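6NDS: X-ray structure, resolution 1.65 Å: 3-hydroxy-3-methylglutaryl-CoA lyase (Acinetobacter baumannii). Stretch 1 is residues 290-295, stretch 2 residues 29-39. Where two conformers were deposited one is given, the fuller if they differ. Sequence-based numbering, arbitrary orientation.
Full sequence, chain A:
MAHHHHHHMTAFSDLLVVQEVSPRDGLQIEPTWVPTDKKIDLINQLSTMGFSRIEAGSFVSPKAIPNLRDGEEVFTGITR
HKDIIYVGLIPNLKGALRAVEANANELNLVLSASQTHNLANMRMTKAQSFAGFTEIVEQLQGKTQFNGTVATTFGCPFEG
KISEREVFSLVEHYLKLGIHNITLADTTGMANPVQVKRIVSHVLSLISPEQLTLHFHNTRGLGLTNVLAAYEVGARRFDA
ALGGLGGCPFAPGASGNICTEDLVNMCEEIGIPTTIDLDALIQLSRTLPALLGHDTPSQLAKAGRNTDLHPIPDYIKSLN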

# COMPACT_ATOMS: atom_id res chain seq x y z
N ALA A 290 -21.50 7.90 -2.14
CA ALA A 290 -22.77 8.59 -2.32
C ALA A 290 -22.59 10.10 -2.22
O ALA A 290 -23.31 10.86 -2.89
CB ALA A 290 -23.78 8.11 -1.27
N LEU A 291 -21.65 10.56 -1.40
CA LEU A 291 -21.44 12.00 -1.23
C LEU A 291 -20.73 12.59 -2.44
O LEU A 291 -21.11 13.66 -2.93
CB LEU A 291 -20.64 12.26 0.04
CG LEU A 291 -20.26 13.72 0.34
CD1 LEU A 291 -21.51 14.56 0.58
CD2 LEU A 291 -19.33 13.77 1.54
N LEU A 292 -19.70 11.91 -2.94
CA LEU A 292 -18.82 12.45 -3.96
C LEU A 292 -19.14 11.96 -5.36
O LEU A 292 -18.66 12.56 -6.33
CB LEU A 292 -17.37 12.08 -3.63
CG LEU A 292 -16.86 12.48 -2.25
CD1 LEU A 292 -15.46 11.94 -1.98
CD2 LEU A 292 -16.91 14.00 -2.10
N GLY A 293 -19.92 10.89 -5.49
CA GLY A 293 -20.28 10.40 -6.81
C GLY A 293 -19.25 9.49 -7.45
O GLY A 293 -19.37 9.22 -8.66
N HIS A 294 -18.25 9.03 -6.70
CA HIS A 294 -17.26 8.10 -7.21
C HIS A 294 -16.69 7.32 -6.04
O HIS A 294 -16.84 7.73 -4.88
CB HIS A 294 -16.15 8.83 -7.98
CG HIS A 294 -15.42 9.85 -7.16
ND1 HIS A 294 -14.43 9.52 -6.27
CD2 HIS A 294 -15.55 11.20 -7.10
CE1 HIS A 294 -13.98 10.62 -5.68
NE2 HIS A 294 -14.64 11.65 -6.17
N ASP A 295 -16.06 6.19 -6.34
CA ASP A 295 -15.40 5.42 -5.29
C ASP A 295 -14.06 6.07 -4.92
O ASP A 295 -13.52 6.90 -5.65
CB ASP A 295 -15.17 3.98 -5.74
CG ASP A 295 -16.47 3.20 -5.87
OD1 ASP A 295 -16.63 2.48 -6.88
OD2 ASP A 295 -17.33 3.32 -4.98
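Stretch 2 29-39: IEPTWVPTDKK

Stretch 2 reaches stretch 1 as an extended, irregular segment that becomes a helix at Thr 36, while stretch 1 is the last turn of a helix, broken at Gly 293, whose positive phi of 83° suits glycine, followed by a loop. The closest CA pair, CA of Leu 292 and CA of Thr 32, is 7.0 Å apart, so side chains make most of the contact, which buries 310 Å² in all. The two run in broadly opposite directions: Glu 30 and Pro 31 meet His 294, Glu 30, Thr 32 and Val 34 meet Leu 292, and Lys 38 meets Leu 291.

Glu 30, buried and pointing toward stretch 1, makes the one assigned hydrogen bond between the stretches: NE2 of His 294 donates to OE2 of Glu 30 at 2.6 Å, with a nearly straight angle of 163°. The carboxylate oxygen meets the ring at its edge, near the plane, where an imidazole nitrogen can donate. The other ring nitrogen, ND1 of His 294, donates to O of Asp 295 at 2.8 Å, which helps fix the ring's orientation. Pro 31 touches the ring more loosely, its CD 4.4 Å from NE2 of His 294. Thr 32 points toward the helix end, with OG1 3.8 Å from O of Leu 292.

Trp 33 takes no part, but Val 34 turns its compact branched side chain inward, and its CG2 packs 3.8 Å from CD2 of Leu 292, an apolar contact between buried residues. Pro 35 then serves as N-cap residue; its carbonyl O accepts from N of Lys 39 at 2.9 Å. In the new helix Lys 38 points toward stretch 1, CD of Lys 38 lying 3.9 Å from CD1 of Leu 291. Lys 39 points away, and its NZ donates to O of Val 34 at 2.6 Å.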

# COMPACT_ATOMS: atom_id res chain seq x y z
N ILE A 29 -8.91 18.98 -3.74
CA ILE A 29 -8.67 18.49 -5.09
C ILE A 29 -9.84 17.70 -5.67
O ILE A 29 -9.81 17.33 -6.85
CB ILE A 29 -7.38 17.65 -5.15
CG1 ILE A 29 -6.86 17.51 -6.57
CG2 ILE A 29 -7.62 16.28 -4.50
CD1 ILE A 29 -5.50 16.84 -6.67
N GLU A 30 -10.87 17.42 -4.87
CA GLU A 30 -12.05 16.72 -5.37
C GLU A 30 -12.66 17.49 -6.54
O GLU A 30 -12.78 18.71 -6.47
CB GLU A 30 -13.11 16.58 -4.28
CG GLU A 30 -13.02 15.31 -3.48
CD GLU A 30 -13.14 14.08 -4.34
OE1 GLU A 30 -12.22 13.24 -4.28
OE2 GLU A 30 -14.13 13.96 -5.09
N PRO A 31 -13.06 16.80 -7.61
CA PRO A 31 -13.62 17.51 -8.77
C PRO A 31 -14.89 18.28 -8.45
O PRO A 31 -15.11 19.37 -9.00
CB PRO A 31 -13.88 16.39 -9.78
CG PRO A 31 -13.02 15.26 -9.33
CD PRO A 31 -12.93 15.35 -7.85
N THR A 32 -15.74 17.73 -7.60
CA THR A 32 -17.05 18.32 -7.36
C THR A 32 -17.08 19.05 -6.03
O THR A 32 -16.44 18.65 -5.05
CB THR A 32 -18.15 17.26 -7.37
OG1 THR A 32 -17.83 16.22 -6.42
CG2 THR A 32 -18.31 16.67 -8.77
N TRP A 33 -17.84 20.13 -6.01
CA TRP A 33 -18.07 20.91 -4.81
C TRP A 33 -18.84 20.09 -3.79
O TRP A 33 -19.82 19.42 -4.12
CB TRP A 33 -18.85 22.16 -5.21
CG TRP A 33 -19.37 22.99 -4.10
CD1 TRP A 33 -20.67 23.08 -3.68
CD2 TRP A 33 -18.61 23.89 -3.29
NE1 TRP A 33 -20.76 23.98 -2.64
CE2 TRP A 33 -19.51 24.48 -2.38
CE3 TRP A 33 -17.26 24.24 -3.24
CZ2 TRP A 33 -19.09 25.41 -1.43
CZ3 TRP A 33 -16.85 25.17 -2.30
CH2 TRP A 33 -17.77 25.74 -1.41
N VAL A 34 -18.39 20.13 -2.53
CA VAL A 34 -19.12 19.57 -1.40
C VAL A 34 -19.83 20.72 -0.70
O VAL A 34 -19.14 21.64 -0.20
CB VAL A 34 -18.21 18.82 -0.43
CG1 VAL A 34 -19.01 18.34 0.78
CG2 VAL A 34 -17.52 17.65 -1.14
N PRO A 35 -21.15 20.74 -0.64
CA PRO A 35 -21.86 21.87 -0.04
C PRO A 35 -21.41 22.13 1.39
O PRO A 35 -21.03 21.21 2.12
CB PRO A 35 -23.33 21.44 -0.08
CG PRO A 35 -23.41 20.42 -1.16
CD PRO A 35 -22.07 19.74 -1.21
N THR A 36 -21.53 23.39 1.78
CA THR A 36 -21.06 23.82 3.09
C THR A 36 -21.66 22.99 4.23
O THR A 36 -20.93 22.57 5.14
CB THR A 36 -21.36 25.30 3.25
OG1 THR A 36 -20.73 26.01 2.17
CG2 THR A 36 -20.83 25.81 4.58
N ASP A 37 -22.98 22.76 4.21
CA ASP A 37 -23.56 22.02 5.33
C ASP A 37 -23.14 20.55 5.31
O ASP A 37 -23.15 19.91 6.37
CB ASP A 37 -25.09 22.16 5.40
CG ASP A 37 -25.82 21.74 4.12
OD1 ASP A 37 -25.18 21.33 3.13
OD2 ASP A 37 -27.06 21.86 4.11
N LYS A 38 -22.75 20.02 4.16
CA LYS A 38 -22.26 18.65 4.11
C LYS A 38 -20.80 18.55 4.53
O LYS A 38 -20.40 17.52 5.07
CB LYS A 38 -22.49 18.05 2.72
CG LYS A 38 -23.97 17.94 2.38
CD LYS A 38 -24.23 17.25 1.05
CE LYS A 38 -25.69 17.39 0.66
NZ LYS A 38 -26.05 16.51 -0.49
N LYS A 39 -20.01 19.61 4.29
CA LYS A 39 -18.68 19.68 4.89
C LYS A 39 -18.79 19.68 6.41
O LYS A 39 -18.05 18.97 7.11
CB LYS A 39 -17.93 20.93 4.43
CG LYS A 39 -17.46 20.95 2.96
CD LYS A 39 -16.44 22.08 2.78
CE LYS A 39 -15.98 22.24 1.34
NZ LYS A 39 -16.99 22.99 0.52